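Local atomic coordinates of superoxide dismutase (Leishmania major, PDB entry 4F2N), a protein that catalyses the dismutation of superoxide to dioxygen and hydrogen peroxide, using iron, and forms a two-chain assembly. Residues E34-G39 / A103-H108; R53-H58 / F110-L115; S64-K69 / W193-Y198; E83-A88 / K96-Q101. All blocks are in the same frame, centred on the assembly; numbering follows the deposited sequence.

Contact 1 (E34-G39 / A103-H108); sequences ELPTLG and AQHFNH. With FE2 (Fe (II) ion), chain N.
One ordered water is held from two sides, linking Glu34 to His105: the backbone Glu34 N donates to it over 3.1 Å, and His105 NE2 lies 2.8 Å from its oxygen, near the imidazole plane. Beside this bridge, the carbonyl oxygen of Glu34 comes 3.3 Å from His105 CE1, again at the ring edge, so the loop meets the imidazole at its rim through Glu34 and Pro36, the latter adding a looser apolar touch through CD. The ring reaches the loop because its CG stands anti to the backbone N (chi1 175°), which carries it out from the helix. A histidine suits the place because it has a nitrogen for each side: ND1 hydrogen-bonds to His63 NE2, and NE2 serves the water.

One turn further on, His108 binds the iron through NE2. Its ND1 donates 2.8 Å to Gln104 O (N-H...O angle 161°), while His108 N reaches the same oxygen from the opposite face of the carbonyl plane. The ND1 bond limits rotation of the imidazole and probably makes it a more electron-rich ligand. Gln104 NE2 donates over 3.2 Å to the iron-bound water, as the active-site glutamine does in other iron superoxide dismutases.

The loop 34-39, which precedes helix 52-71, thus lies along helix 96-113 inside the alpha-hairpin domain; Pro36 also rests on His63 of helix 52-71, and Phe106 packs against helix 82-89.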
# COMPACT_ATOMS: atom_id res chain seq x y z
N GLU B 34 -22.83 0.79 -6.40
CA GLU B 34 -22.79 -0.22 -7.47
C GLU B 34 -21.46 -0.11 -8.21
O GLU B 34 -20.97 1.01 -8.44
CB GLU B 34 -23.88 0.02 -8.51
CG GLU B 34 -25.32 -0.17 -8.09
CD GLU B 34 -26.25 0.01 -9.28
OE1 GLU B 34 -26.30 -0.90 -10.16
OE2 GLU B 34 -26.94 1.06 -9.36
N LEU B 35 -20.88 -1.24 -8.61
CA LEU B 35 -19.72 -1.18 -9.52
C LEU B 35 -20.17 -0.41 -10.77
O LEU B 35 -21.21 -0.73 -11.34
CB LEU B 35 -19.26 -2.56 -9.96
CG LEU B 35 -18.11 -3.36 -9.38
CD1 LEU B 35 -17.85 -4.52 -10.33
CD2 LEU B 35 -16.83 -2.54 -9.19
N PRO B 36 -19.40 0.59 -11.19
CA PRO B 36 -19.80 1.36 -12.38
C PRO B 36 -19.66 0.59 -13.69
O PRO B 36 -18.80 -0.30 -13.82
CB PRO B 36 -18.81 2.54 -12.39
CG PRO B 36 -17.62 2.03 -11.67
CD PRO B 36 -18.12 1.05 -10.63
N THR B 37 -20.53 0.93 -14.63
CA THR B 37 -20.46 0.40 -15.98
C THR B 37 -19.23 1.04 -16.65
O THR B 37 -19.08 2.25 -16.65
CB THR B 37 -21.76 0.74 -16.75
OG1 THR B 37 -22.89 0.23 -16.03
CG2 THR B 37 -21.74 0.13 -18.16
N LEU B 38 -18.34 0.23 -17.20
CA LEU B 38 -17.13 0.75 -17.83
C LEU B 38 -17.41 1.27 -19.24
O LEU B 38 -18.26 0.73 -19.95
CB LEU B 38 -16.02 -0.32 -17.85
CG LEU B 38 -15.52 -0.84 -16.49
CD1 LEU B 38 -14.50 -1.94 -16.68
CD2 LEU B 38 -14.92 0.26 -15.62
N GLY B 39 -16.68 2.31 -19.66
CA GLY B 39 -16.83 2.85 -21.02
C GLY B 39 -16.54 1.87 -22.15
O GLY B 39 -16.68 2.19 -23.33
N ALA B 103 -14.45 6.30 0.07
CA ALA B 103 -13.38 6.98 -0.70
C ALA B 103 -12.78 6.05 -1.75
O ALA B 103 -12.62 6.47 -2.89
CB ALA B 103 -12.29 7.54 0.22
N GLN B 104 -12.45 4.80 -1.40
CA GLN B 104 -11.93 3.88 -2.43
C GLN B 104 -12.93 3.63 -3.56
O GLN B 104 -12.53 3.49 -4.73
CB GLN B 104 -11.44 2.55 -1.83
CG GLN B 104 -10.12 2.69 -1.06
CD GLN B 104 -8.93 2.99 -1.99
OE1 GLN B 104 -8.73 4.15 -2.42
NE2 GLN B 104 -8.13 1.98 -2.29
N HIS B 105 -14.22 3.56 -3.23
CA HIS B 105 -15.25 3.40 -4.28
C HIS B 105 -15.22 4.58 -5.22
O HIS B 105 -15.16 4.43 -6.44
CB HIS B 105 -16.65 3.15 -3.68
CG HIS B 105 -17.76 3.10 -4.71
ND1 HIS B 105 -17.61 2.53 -5.93
CD2 HIS B 105 -19.09 3.56 -4.65
CE1 HIS B 105 -18.77 2.61 -6.61
NE2 HIS B 105 -19.67 3.26 -5.84
N PHE B 106 -15.23 5.77 -4.65
CA PHE B 106 -15.17 6.99 -5.44
C PHE B 106 -13.85 7.02 -6.25
O PHE B 106 -13.87 7.31 -7.46
CB PHE B 106 -15.27 8.24 -4.54
CG PHE B 106 -14.94 9.52 -5.27
CD1 PHE B 106 -15.94 10.23 -5.92
CD2 PHE B 106 -13.63 10.00 -5.33
CE1 PHE B 106 -15.64 11.40 -6.65
CE2 PHE B 106 -13.31 11.15 -6.04
CZ PHE B 106 -14.33 11.86 -6.70
N ASN B 107 -12.73 6.74 -5.58
CA ASN B 107 -11.42 6.89 -6.24
C ASN B 107 -11.34 5.99 -7.46
O ASN B 107 -10.89 6.44 -8.52
CB ASN B 107 -10.25 6.59 -5.30
CG ASN B 107 -10.14 7.59 -4.17
OD1 ASN B 107 -10.66 8.72 -4.26
ND2 ASN B 107 -9.48 7.18 -3.10
N HIS B 108 -11.79 4.74 -7.32
CA HIS B 108 -11.76 3.79 -8.46
C HIS B 108 -12.72 4.18 -9.55
O HIS B 108 -12.38 4.09 -10.74
CB HIS B 108 -12.02 2.33 -8.02
CG HIS B 108 -10.84 1.70 -7.29
ND1 HIS B 108 -10.62 1.87 -5.95
CD2 HIS B 108 -9.76 0.97 -7.77
CE1 HIS B 108 -9.49 1.26 -5.59
NE2 HIS B 108 -8.94 0.72 -6.70
FE FE2 N . -6.93 0.34 -6.92
O HOH W 1 -22.34 3.84 -6.61
O HOH W 2 -6.51 1.47 -5.01

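Contact 2 (R53-H58 / F110-L115); sequences RQLELH and FFWKCL. With FE2 (Fe (II) ion), chain N.
Segment 53-58, helical throughout, and segment 110-115, whose first residues are helical, approach no nearer than 10.2 Å between Leu55 CA and Trp112 CA, so long side chains fill the gap. They lie on helices 52-71 and 96-113 of the alpha-hairpin domain of the iron/manganese superoxide dismutases, and the first supplies the iron ligand His58. The indole of Trp112 meets the imidazole of His58 edge-to-face, with the planes at 79° and the centroids of the imidazole and the six-membered ring 5.0 Å apart. Trp112 CH2 sits over one imidazole face, offset toward the rim. The large indole spans the gap, and chi1 -53°, with CG beside the backbone N, turns it toward His58; its NE1 is satisfied by His63 ND1. Leu55 extends the apolar wall, CD1 lying 3.7 Å from Trp112 CZ3. Phe111 approaches from another direction, with CE2 4.1 Å from His58 CE1, the side chains crossing at about a right angle; Leu115 CD1 covers one Phe111 face. These rings would be expected to limit how far the imidazole can tilt. The segments come closest between His58 ND1 and Trp112 CH2, at 3.5 Å, whereas His58 NE2 binds the iron at 2.2 Å.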
# COMPACT_ATOMS: atom_id res chain seq x y z
N ARG B 53 -6.37 -9.63 -17.50
CA ARG B 53 -6.30 -10.11 -16.12
C ARG B 53 -6.02 -8.96 -15.14
O ARG B 53 -6.62 -8.93 -14.06
CB ARG B 53 -5.31 -11.28 -15.96
CG ARG B 53 -5.14 -11.77 -14.52
CD ARG B 53 -6.46 -12.23 -13.91
NE ARG B 53 -6.29 -13.12 -12.77
CZ ARG B 53 -7.29 -13.76 -12.18
NH1 ARG B 53 -8.54 -13.63 -12.64
NH2 ARG B 53 -7.06 -14.58 -11.16
N GLN B 54 -5.15 -8.02 -15.50
CA GLN B 54 -4.90 -6.86 -14.59
C GLN B 54 -6.19 -6.10 -14.33
O GLN B 54 -6.48 -5.70 -13.17
CB GLN B 54 -3.83 -5.93 -15.18
CG GLN B 54 -3.59 -4.63 -14.43
CD GLN B 54 -2.86 -4.86 -13.11
OE1 GLN B 54 -1.62 -4.81 -13.04
NE2 GLN B 54 -3.63 -5.14 -12.06
N LEU B 55 -6.98 -5.88 -15.38
CA LEU B 55 -8.23 -5.12 -15.20
C LEU B 55 -9.25 -5.94 -14.43
O LEU B 55 -9.99 -5.40 -13.59
CB LEU B 55 -8.84 -4.68 -16.54
CG LEU B 55 -10.17 -3.91 -16.44
CD1 LEU B 55 -10.01 -2.62 -15.63
CD2 LEU B 55 -10.70 -3.59 -17.83
N GLU B 56 -9.30 -7.24 -14.72
CA GLU B 56 -10.26 -8.13 -14.05
C GLU B 56 -10.02 -8.14 -12.53
O GLU B 56 -10.98 -8.01 -11.73
CB GLU B 56 -10.17 -9.56 -14.60
CG GLU B 56 -11.10 -10.53 -13.90
CD GLU B 56 -11.03 -11.94 -14.42
OE1 GLU B 56 -9.97 -12.40 -14.94
OE2 GLU B 56 -12.07 -12.62 -14.30
N LEU B 57 -8.76 -8.30 -12.13
CA LEU B 57 -8.41 -8.26 -10.70
C LEU B 57 -8.85 -6.93 -10.13
O LEU B 57 -9.51 -6.87 -9.08
CB LEU B 57 -6.89 -8.41 -10.50
CG LEU B 57 -6.36 -9.80 -10.85
CD1 LEU B 57 -4.84 -9.78 -10.86
CD2 LEU B 57 -6.93 -10.86 -9.90
N HIS B 58 -8.49 -5.86 -10.81
CA HIS B 58 -8.62 -4.52 -10.21
C HIS B 58 -10.07 -4.13 -10.05
O HIS B 58 -10.50 -3.60 -9.00
CB HIS B 58 -7.92 -3.49 -11.09
CG HIS B 58 -7.54 -2.22 -10.34
ND1 HIS B 58 -6.73 -1.28 -10.87
CD2 HIS B 58 -7.86 -1.79 -9.05
CE1 HIS B 58 -6.55 -0.30 -9.95
NE2 HIS B 58 -7.24 -0.62 -8.85
N PHE B 110 -13.69 7.10 -10.38
CA PHE B 110 -13.15 8.27 -11.05
C PHE B 110 -12.03 7.83 -11.98
O PHE B 110 -11.98 8.25 -13.14
CB PHE B 110 -12.64 9.31 -10.02
CG PHE B 110 -12.24 10.60 -10.67
CD1 PHE B 110 -13.21 11.49 -11.15
CD2 PHE B 110 -10.90 10.93 -10.82
CE1 PHE B 110 -12.85 12.69 -11.75
CE2 PHE B 110 -10.53 12.13 -11.44
CZ PHE B 110 -11.49 13.01 -11.90
N PHE B 111 -11.16 6.94 -11.48
CA PHE B 111 -10.09 6.32 -12.27
C PHE B 111 -10.60 5.68 -13.57
O PHE B 111 -9.99 5.90 -14.63
CB PHE B 111 -9.37 5.27 -11.41
CG PHE B 111 -8.07 4.78 -11.97
CD1 PHE B 111 -7.12 5.66 -12.49
CD2 PHE B 111 -7.77 3.42 -11.91
CE1 PHE B 111 -5.90 5.18 -12.98
CE2 PHE B 111 -6.53 2.94 -12.39
CZ PHE B 111 -5.60 3.82 -12.91
N TRP B 112 -11.67 4.89 -13.50
CA TRP B 112 -12.19 4.27 -14.73
C TRP B 112 -12.65 5.28 -15.74
O TRP B 112 -12.47 5.07 -16.94
CB TRP B 112 -13.32 3.28 -14.44
CG TRP B 112 -12.97 2.24 -13.41
CD1 TRP B 112 -13.75 1.84 -12.33
CD2 TRP B 112 -11.74 1.45 -13.32
NE1 TRP B 112 -13.10 0.87 -11.59
CE2 TRP B 112 -11.89 0.59 -12.13
CE3 TRP B 112 -10.57 1.37 -14.06
CZ2 TRP B 112 -10.90 -0.30 -11.74
CZ3 TRP B 112 -9.57 0.47 -13.65
CH2 TRP B 112 -9.73 -0.35 -12.52
N LYS B 113 -13.24 6.37 -15.27
CA LYS B 113 -13.68 7.46 -16.18
C LYS B 113 -12.51 8.17 -16.85
O LYS B 113 -12.68 8.74 -17.96
CB LYS B 113 -14.54 8.49 -15.42
CG LYS B 113 -15.84 7.95 -14.87
CD LYS B 113 -16.81 7.58 -15.96
CE LYS B 113 -17.67 8.76 -16.36
NZ LYS B 113 -18.64 8.29 -17.39
N CYS B 114 -11.33 8.14 -16.22
CA CYS B 114 -10.12 8.73 -16.77
C CYS B 114 -9.44 7.89 -17.85
O CYS B 114 -8.45 8.34 -18.41
CB CYS B 114 -9.08 8.93 -15.67
SG CYS B 114 -9.63 10.22 -14.56
N LEU B 115 -9.94 6.67 -18.06
CA LEU B 115 -9.26 5.72 -18.95
C LEU B 115 -10.15 5.22 -20.07
O LEU B 115 -11.38 5.10 -19.92
CB LEU B 115 -8.70 4.51 -18.18
CG LEU B 115 -7.91 4.81 -16.89
CD1 LEU B 115 -7.61 3.52 -16.12
CD2 LEU B 115 -6.62 5.53 -17.29
FE FE2 N . -6.93 0.34 -6.92
O HOH W 2 -6.51 1.47 -5.01

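Contact 3 (S64-K69 / W193-Y198); sequences SAYVDK and WEHAYY. With FE2 (Fe (II) ion), chain N.
Tyr66 and Trp193 reach toward each other from opposite directions, the phenol oxygen of the first coming over one face of the indole of the second, where Tyr66 OH lies 3.7 Å from Trp193 CH2. This meeting lies beside the iron site of the iron/manganese superoxide dismutase fold, where the alpha-hairpin domain, which supplies segment 64-69 of helix 52-71, and the C-terminal domain, which supplies loop 193-198, come together. Tyrosine suits the place because it spans the gap with a rigid ring and still ends in a hydroxyl that can bond: Tyr66 OH is hydrogen-bonded to Gln104 NE2, consistent with the second-shell role of the conserved tyrosine in this family. The iron-bound water lies over that same indole face, offset toward its rim, so Trp193 forms an apolar wall beside the solvent ligand. Its own NE1 is tied to Asn175 O.

His195 is turned differently. Its CG occupies the crowded position between backbone N and carbonyl carbon (chi1 73°), which brings one face of the imidazole against Trp193 CB and points NE2 at the iron. Trp193 CB stands 3.6 Å above that ring, offset toward the rim. The far nitrogen, ND1, is hydrogen-bonded to Glu194 OE2 of the second subunit, and Tyr198 OH to His62 NE2 of the second subunit, so the metal ligand is also part of the dimer interface. A carboxylate there would be expected to polarise the imidazole. Toward segment 64-69, His195 makes only a loose approach, with CE1 4.5 Å from Tyr66 OH, while its NE2 binds the iron at 2.1 Å.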
# COMPACT_ATOMS: atom_id res chain seq x y z
N SER B 64 -14.80 -4.20 -6.64
CA SER B 64 -16.02 -4.90 -6.21
C SER B 64 -16.09 -5.09 -4.70
O SER B 64 -17.16 -4.94 -4.10
CB SER B 64 -16.16 -6.23 -6.92
OG SER B 64 -17.38 -6.83 -6.55
N ALA B 65 -14.96 -5.40 -4.07
CA ALA B 65 -14.96 -5.62 -2.63
C ALA B 65 -15.29 -4.34 -1.86
O ALA B 65 -15.97 -4.39 -0.84
CB ALA B 65 -13.62 -6.20 -2.16
N TYR B 66 -14.80 -3.19 -2.33
CA TYR B 66 -15.14 -1.90 -1.69
C TYR B 66 -16.64 -1.60 -1.82
O TYR B 66 -17.27 -1.12 -0.88
CB TYR B 66 -14.36 -0.74 -2.35
CG TYR B 66 -12.86 -0.81 -2.13
CD1 TYR B 66 -12.32 -0.76 -0.83
CD2 TYR B 66 -11.98 -0.89 -3.20
CE1 TYR B 66 -10.94 -0.80 -0.61
CE2 TYR B 66 -10.61 -0.94 -3.00
CZ TYR B 66 -10.09 -0.88 -1.70
OH TYR B 66 -8.74 -0.91 -1.51
N VAL B 67 -17.20 -1.89 -2.98
CA VAL B 67 -18.67 -1.67 -3.22
C VAL B 67 -19.46 -2.54 -2.23
O VAL B 67 -20.38 -2.08 -1.55
CB VAL B 67 -19.04 -1.97 -4.70
CG1 VAL B 67 -20.56 -2.12 -4.91
CG2 VAL B 67 -18.46 -0.88 -5.60
N ASP B 68 -19.05 -3.80 -2.12
CA ASP B 68 -19.78 -4.77 -1.28
C ASP B 68 -19.69 -4.38 0.19
O ASP B 68 -20.69 -4.41 0.92
CB ASP B 68 -19.28 -6.21 -1.52
CG ASP B 68 -19.63 -6.75 -2.92
OD1 ASP B 68 -20.37 -6.10 -3.69
OD2 ASP B 68 -19.13 -7.84 -3.28
N LYS B 69 -18.50 -3.99 0.63
CA LYS B 69 -18.31 -3.64 2.04
C LYS B 69 -19.06 -2.37 2.39
O LYS B 69 -19.76 -2.30 3.42
CB LYS B 69 -16.81 -3.53 2.37
CG LYS B 69 -16.49 -3.22 3.83
CD LYS B 69 -16.88 -4.35 4.73
CE LYS B 69 -16.42 -4.05 6.14
NZ LYS B 69 -16.37 -5.32 6.92
N TRP B 193 -1.65 2.40 -5.69
CA TRP B 193 -1.63 1.13 -4.95
C TRP B 193 -0.93 0.13 -5.80
O TRP B 193 -1.13 0.13 -7.04
CB TRP B 193 -3.05 0.65 -4.68
CG TRP B 193 -3.75 1.37 -3.53
CD1 TRP B 193 -4.08 2.71 -3.44
CD2 TRP B 193 -4.31 0.73 -2.36
NE1 TRP B 193 -4.76 2.98 -2.26
CE2 TRP B 193 -4.94 1.81 -1.56
CE3 TRP B 193 -4.35 -0.59 -1.87
CZ2 TRP B 193 -5.56 1.55 -0.33
CZ3 TRP B 193 -4.98 -0.84 -0.63
CH2 TRP B 193 -5.57 0.21 0.11
N GLU B 194 -0.15 -0.77 -5.19
CA GLU B 194 0.65 -1.71 -5.97
C GLU B 194 -0.22 -2.63 -6.81
O GLU B 194 0.19 -3.05 -7.91
CB GLU B 194 1.60 -2.53 -5.09
CG GLU B 194 2.71 -1.68 -4.48
CD GLU B 194 3.66 -2.47 -3.58
OE1 GLU B 194 3.18 -3.15 -2.63
OE2 GLU B 194 4.90 -2.36 -3.81
N HIS B 195 -1.41 -2.94 -6.32
CA HIS B 195 -2.34 -3.76 -7.11
C HIS B 195 -2.75 -3.13 -8.42
O HIS B 195 -3.23 -3.85 -9.31
CB HIS B 195 -3.60 -4.18 -6.29
CG HIS B 195 -4.57 -3.06 -6.03
ND1 HIS B 195 -4.90 -2.66 -4.76
CD2 HIS B 195 -5.32 -2.25 -6.91
CE1 HIS B 195 -5.81 -1.64 -4.83
NE2 HIS B 195 -6.05 -1.38 -6.15
N ALA B 196 -2.60 -1.80 -8.57
CA ALA B 196 -3.05 -1.17 -9.84
C ALA B 196 -2.18 -1.63 -10.99
O ALA B 196 -2.63 -1.70 -12.16
CB ALA B 196 -3.07 0.35 -9.74
N TYR B 197 -0.92 -1.97 -10.69
CA TYR B 197 0.04 -2.24 -11.78
C TYR B 197 0.84 -3.51 -11.59
O TYR B 197 1.64 -3.83 -12.47
CB TYR B 197 1.03 -1.06 -11.93
CG TYR B 197 1.81 -0.74 -10.65
CD1 TYR B 197 3.02 -1.39 -10.36
CD2 TYR B 197 1.32 0.19 -9.74
CE1 TYR B 197 3.71 -1.09 -9.16
CE2 TYR B 197 2.01 0.50 -8.58
CZ TYR B 197 3.19 -0.16 -8.29
OH TYR B 197 3.87 0.13 -7.13
N TYR B 198 0.69 -4.21 -10.46
CA TYR B 198 1.66 -5.30 -10.18
C TYR B 198 1.54 -6.49 -11.13
O TYR B 198 2.54 -7.18 -11.38
CB TYR B 198 1.61 -5.79 -8.72
CG TYR B 198 3.00 -6.12 -8.19
CD1 TYR B 198 3.82 -5.11 -7.71
CD2 TYR B 198 3.50 -7.42 -8.22
CE1 TYR B 198 5.10 -5.39 -7.23
CE2 TYR B 198 4.78 -7.72 -7.77
CZ TYR B 198 5.58 -6.70 -7.27
OH TYR B 198 6.85 -6.98 -6.80
FE FE2 N . -6.93 0.34 -6.92
O HOH W 2 -6.51 1.47 -5.01

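Contact 4 (E83-A88 / K96-Q101); sequences EEIILA and KVMFNQ
Apolar contacts carry the meeting of Ile85 and Ile86 with Met98 and Phe99, where the short helix 82-89 lies against the start of helix 96-113 in the alpha-hairpin domain. The backbones come close, 5.6 Å between Ile86 CA and Phe99 CA. In the first pair, aliphatic meets thioether: Ile85 CG2 lies 3.9 Å from Met98 CG and 4.0 Å from Met98 SD. The two side chains cross at about a right angle, and Met98 CG stands anti to the backbone N (chi1 179°), which carries it out to Ile85. An unbranched, flexible methionine suits a partly exposed place, where it also touches Leu70 of helix 52-71.

The second pair joins aliphatic to aromatic: Ile86 CG2 approaches Phe99 CE1 to 3.8 Å. Phe99 swings across to the other helix with chi1 at 170°. Branched at CB, Ile86 sends CG2 to the ring while its longer arm packs on Ala103 and Phe106 deeper in helix 96-113.

A polar atom also lies near this ring. Ile86 O is in plane at the Phe99 edge, with Phe99 CD1 3.8 Å away, a distant approach; the weak hydrogen bond of this carbonyl is with Thr89 OG1.

With neither hydrogen bond nor charge pair across the two segments, the contact probably rests on close fit and exclusion of water, which would set spacing more than direction.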
# COMPACT_ATOMS: atom_id res chain seq x y z
N GLU B 83 -19.77 10.92 -2.51
CA GLU B 83 -19.00 12.04 -1.97
C GLU B 83 -19.58 12.60 -0.66
O GLU B 83 -18.85 13.04 0.23
CB GLU B 83 -18.93 13.15 -3.00
CG GLU B 83 -17.96 12.80 -4.10
CD GLU B 83 -18.14 13.67 -5.32
OE1 GLU B 83 -17.75 14.85 -5.24
OE2 GLU B 83 -18.65 13.17 -6.35
N GLU B 84 -20.89 12.57 -0.55
CA GLU B 84 -21.51 12.99 0.71
C GLU B 84 -21.06 12.06 1.86
O GLU B 84 -20.78 12.53 2.98
CB GLU B 84 -23.03 13.01 0.56
CG GLU B 84 -23.76 13.50 1.78
CD GLU B 84 -25.16 14.04 1.48
OE1 GLU B 84 -25.48 14.38 0.31
OE2 GLU B 84 -25.94 14.15 2.45
N ILE B 85 -20.96 10.77 1.60
CA ILE B 85 -20.47 9.84 2.64
C ILE B 85 -19.00 10.17 3.03
O ILE B 85 -18.66 10.25 4.20
CB ILE B 85 -20.63 8.36 2.23
CG1 ILE B 85 -22.09 8.02 1.83
CG2 ILE B 85 -20.12 7.44 3.33
CD1 ILE B 85 -22.29 6.61 1.32
N ILE B 86 -18.17 10.39 2.02
CA ILE B 86 -16.77 10.77 2.21
C ILE B 86 -16.69 12.01 3.09
O ILE B 86 -15.96 12.02 4.11
CB ILE B 86 -16.09 11.01 0.84
CG1 ILE B 86 -16.14 9.72 0.00
CG2 ILE B 86 -14.64 11.51 0.99
CD1 ILE B 86 -15.55 9.90 -1.36
N LEU B 87 -17.44 13.05 2.73
CA LEU B 87 -17.37 14.30 3.45
C LEU B 87 -17.90 14.21 4.88
O LEU B 87 -17.42 14.92 5.76
CB LEU B 87 -18.06 15.43 2.67
CG LEU B 87 -17.35 15.82 1.35
CD1 LEU B 87 -18.17 16.89 0.62
CD2 LEU B 87 -15.92 16.30 1.58
N ALA B 88 -18.88 13.34 5.11
CA ALA B 88 -19.47 13.16 6.44
C ALA B 88 -18.59 12.28 7.36
O ALA B 88 -18.72 12.32 8.58
CB ALA B 88 -20.85 12.56 6.31
N LYS B 96 -13.74 5.53 10.33
CA LYS B 96 -12.62 5.25 9.40
C LYS B 96 -12.92 4.11 8.42
O LYS B 96 -12.55 4.16 7.24
CB LYS B 96 -11.31 4.98 10.17
CG LYS B 96 -10.05 5.11 9.29
CD LYS B 96 -9.96 6.48 8.61
CE LYS B 96 -8.89 6.54 7.52
NZ LYS B 96 -7.51 6.47 8.09
N VAL B 97 -13.59 3.07 8.92
CA VAL B 97 -13.86 1.92 8.08
C VAL B 97 -14.77 2.33 6.92
O VAL B 97 -14.47 2.06 5.76
CB VAL B 97 -14.44 0.73 8.90
CG1 VAL B 97 -14.91 -0.38 7.98
CG2 VAL B 97 -13.36 0.21 9.84
N MET B 98 -15.87 3.02 7.23
CA MET B 98 -16.74 3.48 6.17
C MET B 98 -16.06 4.51 5.26
O MET B 98 -16.22 4.47 4.03
CB MET B 98 -18.05 4.04 6.72
CG MET B 98 -18.96 4.55 5.61
SD MET B 98 -20.71 4.55 6.10
CE MET B 98 -20.69 5.55 7.60
N PHE B 99 -15.30 5.43 5.86
CA PHE B 99 -14.58 6.42 5.04
C PHE B 99 -13.74 5.71 3.97
O PHE B 99 -13.81 6.03 2.79
CB PHE B 99 -13.68 7.35 5.89
CG PHE B 99 -12.76 8.20 5.06
CD1 PHE B 99 -13.21 9.41 4.54
CD2 PHE B 99 -11.47 7.76 4.74
CE1 PHE B 99 -12.38 10.20 3.76
CE2 PHE B 99 -10.64 8.54 3.94
CZ PHE B 99 -11.12 9.76 3.44
N ASN B 100 -12.96 4.72 4.40
CA ASN B 100 -12.06 4.03 3.51
C ASN B 100 -12.80 3.35 2.36
O ASN B 100 -12.34 3.41 1.23
CB ASN B 100 -11.18 3.02 4.28
CG ASN B 100 -10.08 3.69 5.10
OD1 ASN B 100 -9.66 4.82 4.83
ND2 ASN B 100 -9.57 2.95 6.10
N GLN B 101 -13.94 2.71 2.64
CA GLN B 101 -14.65 2.00 1.55
C GLN B 101 -15.29 3.03 0.60
O GLN B 101 -15.26 2.84 -0.62
CB GLN B 101 -15.72 1.05 2.09
CG GLN B 101 -15.21 0.04 3.12
CD GLN B 101 -14.14 -0.88 2.57
OE1 GLN B 101 -14.35 -1.62 1.60
NE2 GLN B 101 -12.98 -0.82 3.16

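In the fold
Contacts 1, 2 and 3 each deliver one histidine to the same iron, and Asp191 completes the protein ligands. Their centres lie 9 to 10 Å apart, and the coordinating nitrogens nearly touch: His58 NE2 is 3.1 Å from His108 NE2 and 3.0 Å from His195 NE2. Contacts 1 and 2 also meet away from the metal, where Leu38 CD2 packs 3.6 Å from Trp112 CG. Contact 4 is nested within the chain loops closed by the other three and stands farther off, with its centre about 21 Å from that of contact 2. It still meets contact 3, through Gln101 OE1 at 3.3 Å from Tyr66 CD1, and shares helix 96-113 with contacts 1 and 2.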